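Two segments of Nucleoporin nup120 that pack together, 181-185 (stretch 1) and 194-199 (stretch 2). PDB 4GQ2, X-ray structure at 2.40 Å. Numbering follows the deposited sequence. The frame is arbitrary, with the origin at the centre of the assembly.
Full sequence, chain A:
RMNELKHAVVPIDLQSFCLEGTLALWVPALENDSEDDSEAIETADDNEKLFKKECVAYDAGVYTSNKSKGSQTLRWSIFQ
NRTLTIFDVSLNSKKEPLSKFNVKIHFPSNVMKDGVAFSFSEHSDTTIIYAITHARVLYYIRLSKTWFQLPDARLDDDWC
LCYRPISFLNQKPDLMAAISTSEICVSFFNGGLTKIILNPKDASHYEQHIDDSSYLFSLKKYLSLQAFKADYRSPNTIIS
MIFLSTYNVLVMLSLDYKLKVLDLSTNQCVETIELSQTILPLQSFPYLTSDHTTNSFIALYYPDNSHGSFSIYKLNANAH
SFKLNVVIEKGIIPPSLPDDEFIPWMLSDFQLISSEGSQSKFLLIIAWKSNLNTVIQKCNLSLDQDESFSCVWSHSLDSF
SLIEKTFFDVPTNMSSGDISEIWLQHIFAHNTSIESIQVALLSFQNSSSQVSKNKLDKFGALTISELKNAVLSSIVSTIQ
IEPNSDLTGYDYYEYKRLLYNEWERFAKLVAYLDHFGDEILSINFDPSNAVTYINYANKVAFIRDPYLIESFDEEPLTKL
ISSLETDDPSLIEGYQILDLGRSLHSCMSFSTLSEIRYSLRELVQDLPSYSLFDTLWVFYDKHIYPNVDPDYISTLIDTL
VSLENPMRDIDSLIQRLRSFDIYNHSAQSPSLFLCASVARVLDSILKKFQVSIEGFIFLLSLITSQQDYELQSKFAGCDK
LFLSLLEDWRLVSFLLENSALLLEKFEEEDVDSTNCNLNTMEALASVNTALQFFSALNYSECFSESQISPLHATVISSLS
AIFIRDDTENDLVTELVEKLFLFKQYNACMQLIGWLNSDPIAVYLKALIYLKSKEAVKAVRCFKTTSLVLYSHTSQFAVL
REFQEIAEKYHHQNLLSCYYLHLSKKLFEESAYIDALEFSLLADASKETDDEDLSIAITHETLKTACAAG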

# COMPACT_ATOMS: atom_id res chain seq x y z
N THR A 181 13.65 35.46 22.09
CA THR A 181 14.66 35.08 21.11
C THR A 181 16.08 35.42 21.55
O THR A 181 17.04 35.11 20.85
CB THR A 181 14.39 35.70 19.72
OG1 THR A 181 13.88 37.03 19.87
CG2 THR A 181 13.39 34.85 18.96
N SER A 182 16.22 36.05 22.72
CA SER A 182 17.54 36.41 23.22
C SER A 182 17.70 36.12 24.71
O SER A 182 18.81 36.19 25.24
CB SER A 182 17.84 37.88 22.93
OG SER A 182 16.95 38.73 23.63
N GLU A 183 16.60 35.77 25.37
CA GLU A 183 16.62 35.51 26.81
C GLU A 183 16.09 34.13 27.16
O GLU A 183 15.08 33.68 26.63
CB GLU A 183 15.81 36.58 27.56
CG GLU A 183 16.43 37.97 27.55
CD GLU A 183 15.39 39.07 27.74
OE1 GLU A 183 14.54 39.26 26.84
OE2 GLU A 183 15.43 39.74 28.79
N ILE A 184 16.80 33.46 28.06
CA ILE A 184 16.38 32.16 28.58
C ILE A 184 16.72 32.03 30.07
O ILE A 184 17.73 32.56 30.54
CB ILE A 184 17.00 30.99 27.77
CG1 ILE A 184 16.52 29.64 28.30
CG2 ILE A 184 18.53 31.06 27.78
CD1 ILE A 184 16.35 28.59 27.24
N CYS A 185 15.86 31.34 30.81
CA CYS A 185 16.14 31.00 32.20
C CYS A 185 16.51 29.53 32.32
O CYS A 185 15.92 28.67 31.68
CB CYS A 185 14.93 31.28 33.08
SG CYS A 185 14.51 33.03 33.19
N THR A 194 19.34 31.02 36.91
CA THR A 194 20.04 32.05 36.15
C THR A 194 19.20 32.55 34.97
O THR A 194 18.37 31.82 34.43
CB THR A 194 21.41 31.56 35.64
OG1 THR A 194 22.09 32.63 34.98
CG2 THR A 194 21.26 30.39 34.67
N LYS A 195 19.41 33.81 34.59
CA LYS A 195 18.88 34.31 33.34
C LYS A 195 20.05 34.61 32.41
O LYS A 195 20.83 35.53 32.66
CB LYS A 195 18.01 35.56 33.55
CG LYS A 195 17.30 36.02 32.28
CD LYS A 195 16.68 37.40 32.42
CE LYS A 195 15.30 37.34 33.04
NZ LYS A 195 14.73 38.70 33.24
N ILE A 196 20.17 33.81 31.36
CA ILE A 196 21.18 34.02 30.34
C ILE A 196 20.63 34.96 29.27
O ILE A 196 19.61 34.66 28.66
CB ILE A 196 21.65 32.69 29.72
CG1 ILE A 196 22.21 31.77 30.82
CG2 ILE A 196 22.69 32.93 28.63
CD1 ILE A 196 22.33 30.31 30.43
N ILE A 197 21.29 36.11 29.08
CA ILE A 197 20.88 37.10 28.08
C ILE A 197 21.94 37.22 27.00
O ILE A 197 23.10 37.52 27.29
CB ILE A 197 20.60 38.50 28.69
CG1 ILE A 197 19.55 38.43 29.80
CG2 ILE A 197 20.14 39.48 27.61
CD1 ILE A 197 20.15 38.44 31.19
N LEU A 198 21.53 36.99 25.76
CA LEU A 198 22.46 36.93 24.63
C LEU A 198 22.32 38.15 23.74
O LEU A 198 21.24 38.73 23.61
CB LEU A 198 22.22 35.67 23.80
CG LEU A 198 21.91 34.36 24.51
CD1 LEU A 198 21.08 33.47 23.60
CD2 LEU A 198 23.17 33.64 24.95
N ASN A 199 23.44 38.53 23.13
CA ASN A 199 23.46 39.53 22.08
C ASN A 199 23.85 38.78 20.81
O ASN A 199 25.04 38.57 20.56
CB ASN A 199 24.47 40.63 22.41
CG ASN A 199 24.03 42.00 21.91
OD1 ASN A 199 22.86 42.21 21.56
ND2 ASN A 199 24.96 42.94 21.88

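Residues 183-185 of stretch 1 pair with stretch 2 as antiparallel strands of one sheet. Their N-to-C directions differ by 162°, and the strand axes approach to 4.7 Å. Three residues of stretch 1 have the most surface covered by the other stretch: Ile-184, Ser-182 and Cys-185.

Ile-184 anchors the pairing. It faces Ile-196 as a hydrogen-bonded antiparallel pair, so the two residues bond through their backbones in both directions. Ile-184 N donates to Ile-196 O at 3.1 Å, and the N-H...O angle of 167° is close to straight. Ile-196 N donates back to Ile-184 O at 2.9 Å, with a more bent angle of 141°. Ile-184 O also meets Lys-195 CA at 3.5 Å in a CA-H...O contact. The carbonyl therefore serves a strong donor and a weaker one. The side chains of Ile-184 and Ile-196 project from the same face of the sheet. Ile-184 CG2 comes to 4.0 Å from Ile-196 CB, a van der Waals contact between apolar groups. The CG2 methyl makes this contact, while the CG1-CD1 arm leads away from stretch 2.

Ser-182 precedes the strand, yet it extends the ladder through its backbone. Leu-198 N donates to Ser-182 O at 2.9 Å with an angle of 168°. The same Ser-182 O lies 3.6 Å from Ile-197 CA. The Ser-182 hydroxyl makes no hydrogen bond to stretch 2.

Cys-185 pairs with Lys-195 as a non-hydrogen-bonded pair. In such a pair the backbone N-H and C=O groups do not bond across to each other. The backbones still touch closely: Cys-185 CA lies 3.3 Å from Thr-194 O, in a CA-H...O contact. The thiol sulfur rests against the aliphatic part of the lysine, with Cys-185 SG 4.2 Å from Lys-195 CG. Lys-195 NZ is hydrogen-bonded elsewhere in the structure.

Glu-183 and Ile-197 form the other non-hydrogen-bonded pair. Their side chains share a face with those of Cys-185 and Lys-195. Glu-183 CG packs against Ile-197 CG1 at 3.9 Å, methylene against methylene. Glu-183 makes no salt bridge to Lys-195: Glu-183 OE2 reaches no nearer than 4.5 Å to Lys-195 CD, a carbon.

Bonded and non-bonded pairs thus alternate along the strands, and side chains alternate between the two faces. The contact buries 424 Å² in total. Backbone hydrogen bonds hold the register, while mainly aliphatic side-chain contacts fill in around them.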